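Local structure of chitin binding protein (Streptomyces lividans, 5FTZ) at residues D60-P65 with N108-R113. The protein is a copper-dependent lytic polysaccharide monooxygenase of family AA10 that probably cleaves chitin oxidatively. Sequence-based numbering, arbitrary orientation.
Sequences DSPKQP and NHNLAR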
ATOM      1  N   ASP A  60      30.795  -3.033  -6.888  1.00 10.83           N
ATOM      2  CA  ASP A  60      30.996  -4.375  -6.308  1.00 12.30           C
ATOM      3  C   ASP A  60      32.432  -4.807  -6.095  1.00 10.83           C
ATOM      4  O   ASP A  60      32.684  -5.823  -5.429  1.00 11.94           O
ATOM      5  CB  ASP A  60      30.401  -5.424  -7.237  1.00 14.12           C
ATOM      6  CG  ASP A  60      28.968  -5.308  -7.442  1.00 18.18           C
ATOM      7  OD1 ASP A  60      28.229  -5.195  -6.444  1.00 19.89           O
ATOM      8  OD2 ASP A  60      28.545  -5.439  -8.632  1.00 21.35           O
ATOM      9  N   SER A  61      33.367  -4.104  -6.720  1.00  9.90           N
ATOM     10  CA  SER A  61      34.768  -4.468  -6.618  1.00 10.32           C
ATOM     11  C   SER A  61      35.269  -4.315  -5.183  1.00 10.80           C
ATOM     12  O   SER A  61      34.791  -3.399  -4.467  1.00 10.97           O
ATOM     13  CB  SER A  61      35.556  -3.613  -7.553  1.00 11.57           C
ATOM     14  OG  SER A  61      36.936  -3.888  -7.405  1.00 14.20           O
ATOM     15  N   PRO A  62      36.220  -5.164  -4.750  1.00  9.84           N
ATOM     16  CA  PRO A  62      36.778  -5.006  -3.415  1.00 10.27           C
ATOM     17  C   PRO A  62      37.677  -3.768  -3.286  1.00 10.39           C
ATOM     18  O   PRO A  62      38.060  -3.430  -2.169  1.00 10.00           O
ATOM     19  CB  PRO A  62      37.597  -6.266  -3.260  1.00 10.98           C
ATOM     20  CG  PRO A  62      37.892  -6.753  -4.610  1.00 11.21           C
ATOM     21  CD  PRO A  62      36.727  -6.366  -5.444  1.00 10.40           C
ATOM     22  N   LYS A  63      38.056  -3.133  -4.401  1.00 10.41           N
ATOM     23  CA  LYS A  63      38.893  -1.941  -4.395  1.00 10.47           C
ATOM     24  C   LYS A  63      38.190  -0.879  -5.224  1.00 10.38           C
ATOM     25  O   LYS A  63      37.323  -1.190  -6.051  1.00 10.03           O
ATOM     26  CB  LYS A  63      40.232  -2.236  -5.037  1.00 11.49           C
ATOM     27  CG  LYS A  63      41.047  -3.367  -4.392  1.00 14.03           C
ATOM     28  CD  LYS A  63      41.530  -2.942  -3.078  1.00 16.93           C
ATOM     29  CE  LYS A  63      42.578  -3.905  -2.533  1.00 22.42           C
ATOM     30  NZ  LYS A  63      43.241  -3.328  -1.341  1.00 28.09           N
ATOM     31  N   GLN A  64      38.588   0.381  -5.039  1.00 10.81           N
ATOM     32  CA  GLN A  64      38.135   1.416  -5.946  1.00 11.53           C
ATOM     33  C   GLN A  64      38.726   1.158  -7.358  1.00 10.70           C
ATOM     34  O   GLN A  64      39.588   0.293  -7.567  1.00 10.69           O
ATOM     35  CB  GLN A  64      38.378   2.790  -5.336  1.00 15.23           C
ATOM     36  CG  GLN A  64      39.798   3.163  -5.279  1.00 15.64           C
ATOM     37  CD  GLN A  64      39.959   4.616  -4.835  1.00 14.16           C
ATOM     38  OE1 GLN A  64      39.888   5.512  -5.686  1.00 15.26           O
ATOM     39  NE2 GLN A  64      40.265   4.838  -3.562  1.00 14.27           N
ATOM     40  N   PRO A  65      38.180   1.830  -8.379  1.00 10.66           N
ATOM     41  CA  PRO A  65      38.563   1.492  -9.742  1.00 11.03           C
ATOM     42  C   PRO A  65      40.094   1.532 -10.017  1.00 10.40           C
ATOM     43  O   PRO A  65      40.590   0.684 -10.760  1.00 12.26           O
ATOM     44  CB  PRO A  65      37.811   2.546 -10.555  1.00 11.98           C
ATOM     45  CG  PRO A  65      36.563   2.753  -9.749  1.00 10.96           C
ATOM     46  CD  PRO A  65      37.009   2.721  -8.335  1.00 10.77           C
ATOM     47  N   ASN A 108      38.839  -9.554  -0.349  1.00 12.01           N
ATOM     48  CA  ASN A 108      39.503  -9.626  -1.638  1.00 13.35           C
ATOM     49  C   ASN A 108      38.633 -10.069  -2.785  1.00 13.96           C
ATOM     50  O   ASN A 108      39.126 -10.249  -3.887  1.00 16.48           O
ATOM     51  CB  ASN A 108      40.683 -10.585  -1.489  1.00 16.77           C
ATOM     52  CG  ASN A 108      41.677 -10.056  -0.513  1.00 20.55           C
ATOM     53  OD1 ASN A 108      42.022  -8.906  -0.585  1.00 24.72           O
ATOM     54  ND2 ASN A 108      42.112 -10.875   0.426  1.00 26.73           N
ATOM     55  N   HIS A 109      37.334 -10.218  -2.586  1.00 12.78           N
ATOM     56  CA  HIS A 109      36.434 -10.572  -3.702  1.00 12.16           C
ATOM     57  C   HIS A 109      35.239  -9.631  -3.641  1.00 11.39           C
ATOM     58  O   HIS A 109      35.173  -8.794  -2.700  1.00 12.05           O
ATOM     59  CB  HIS A 109      36.049 -12.044  -3.624  1.00 13.37           C
ATOM     60  CG  HIS A 109      35.006 -12.387  -2.614  1.00 14.10           C
ATOM     61  ND1 HIS A 109      34.226 -13.518  -2.714  1.00 16.17           N
ATOM     62  CD2 HIS A 109      34.577 -11.742  -1.495  1.00 14.01           C
ATOM     63  CE1 HIS A 109      33.345 -13.537  -1.727  1.00 16.84           C
ATOM     64  NE2 HIS A 109      33.566 -12.496  -0.953  1.00 16.64           N
ATOM     65  N   ASN A 110      34.281  -9.777  -4.528  1.00  9.67           N
ATOM     66  CA  ASN A 110      33.095  -8.912  -4.483  1.00  9.70           C
ATOM     67  C   ASN A 110      32.204  -9.341  -3.313  1.00 10.40           C
ATOM     68  O   ASN A 110      31.957 -10.523  -3.130  1.00 12.13           O
ATOM     69  CB  ASN A 110      32.286  -9.037  -5.734  1.00 10.63           C
ATOM     70  CG  ASN A 110      32.966  -8.494  -6.973  1.00 11.66           C
ATOM     71  OD1 ASN A 110      34.170  -8.244  -7.024  1.00 12.36           O
ATOM     72  ND2 ASN A 110      32.172  -8.391  -7.992  1.00 12.42           N
ATOM     73  N   LEU A 111      31.639  -8.395  -2.569  1.00  9.83           N
ATOM     74  CA  LEU A 111      30.829  -8.686  -1.387  1.00 11.70           C
ATOM     75  C   LEU A 111      29.752  -9.719  -1.691  1.00 11.17           C
ATOM     76  O   LEU A 111      29.005  -9.622  -2.688  1.00 10.86           O
ATOM     77  CB  LEU A 111      30.147  -7.400  -0.903  1.00 12.38           C
ATOM     78  CG  LEU A 111      29.519  -7.484   0.488  1.00 13.08           C
ATOM     79  CD1 LEU A 111      30.581  -7.474   1.554  1.00 13.86           C
ATOM     80  CD2 LEU A 111      28.540  -6.316   0.654  1.00 13.78           C
ATOM     81  N   ALA A 112      29.591 -10.642  -0.750  1.00 10.86           N
ATOM     82  CA  ALA A 112      28.597 -11.691  -0.870  1.00 11.07           C
ATOM     83  C   ALA A 112      27.915 -11.963   0.465  1.00 11.26           C
ATOM     84  O   ALA A 112      28.394 -11.489   1.532  1.00 11.15           O
ATOM     85  CB  ALA A 112      29.300 -12.968  -1.309  1.00 11.55           C
ATOM     86  N   ARG A 113      26.785 -12.684   0.429  1.00 10.86           N
ATOM     87  CA  ARG A 113      26.088 -13.038   1.673  1.00 11.45           C
ATOM     88  C   ARG A 113      26.973 -13.704   2.716  1.00 10.62           C
ATOM     89  O   ARG A 113      26.816 -13.469   3.898  1.00 11.32           O
ATOM     90  CB  ARG A 113      24.867 -13.879   1.364  1.00 12.62           C
ATOM     91  CG  ARG A 113      23.751 -13.085   0.674  1.00 12.99           C
ATOM     92  CD  ARG A 113      22.832 -14.052  -0.082  1.00 13.87           C
ATOM     93  NE  ARG A 113      21.743 -13.348  -0.737  1.00 15.33           N
ATOM     94  CZ  ARG A 113      21.830 -12.622  -1.856  1.00 14.76           C
ATOM     95  NH1 ARG A 113      22.974 -12.427  -2.485  1.00 14.08           N
ATOM     96  NH2 ARG A 113      20.745 -12.031  -2.307  1.00 15.29           N
TER
HETATM   97  O   HOH W   1      32.685  -5.587  -2.748  1.00 13.57           O
HETATM   98  O   HOH W   2      28.612  -7.237  -4.269  1.00 16.35           O
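Asn110 lays its carboxamide against the backbone carbonyl of Asp60, with Asn110 CG 3.1 Å from Asp60 O. The carbonyl oxygen meets the carbon of the amide group rather than its N-H. Asn110 CG lies beside the backbone N (chi1 -67°), anti to the carbonyl carbon, and from there the two ends of the amide diverge: ND2 packs against Asp60 CB at 3.5 Å, while OD1 reaches Pro62 CD, also at 3.5 Å. ND2 gives its hydrogen bond to the carbonyl of Gly46, farther back in the loop that also carries Asp60, which fixes the flip of the amide and leaves OD1 as the atom facing the proline. Asn110 CA adds a CH...O contact to Asp60 O (3.3 Å).

Pro62 continues the interface toward Asn108, its ring crossing the Asn110 side chain obliquely. Ring atom CB sits 3.5 Å from His109 O, and CG lies near Asn108 O, so three acceptor oxygens border the aliphatic ring.

Two waters supply the hydrogen-bonded links between these segments. The first donates to Asp60 O (2.7 Å) and accepts from Leu111 N; the second donates to both Asp60 OD1 and Leu111 O (2.9 Å). The other carboxylate oxygen, OD2, is held by Ser50.

The contact joins the long loop between strands 33-35 and 73-74 to the loop between 93-100 and 122-125; neither segment holds a copper ligand. Its chemistry is that of two irregular loops matched through water: the bridges pair the carbonyl and carboxylate of Asp60 with the N-H and carbonyl of Leu111, while direct touching is left to van der Waals packing and one CH...O contact.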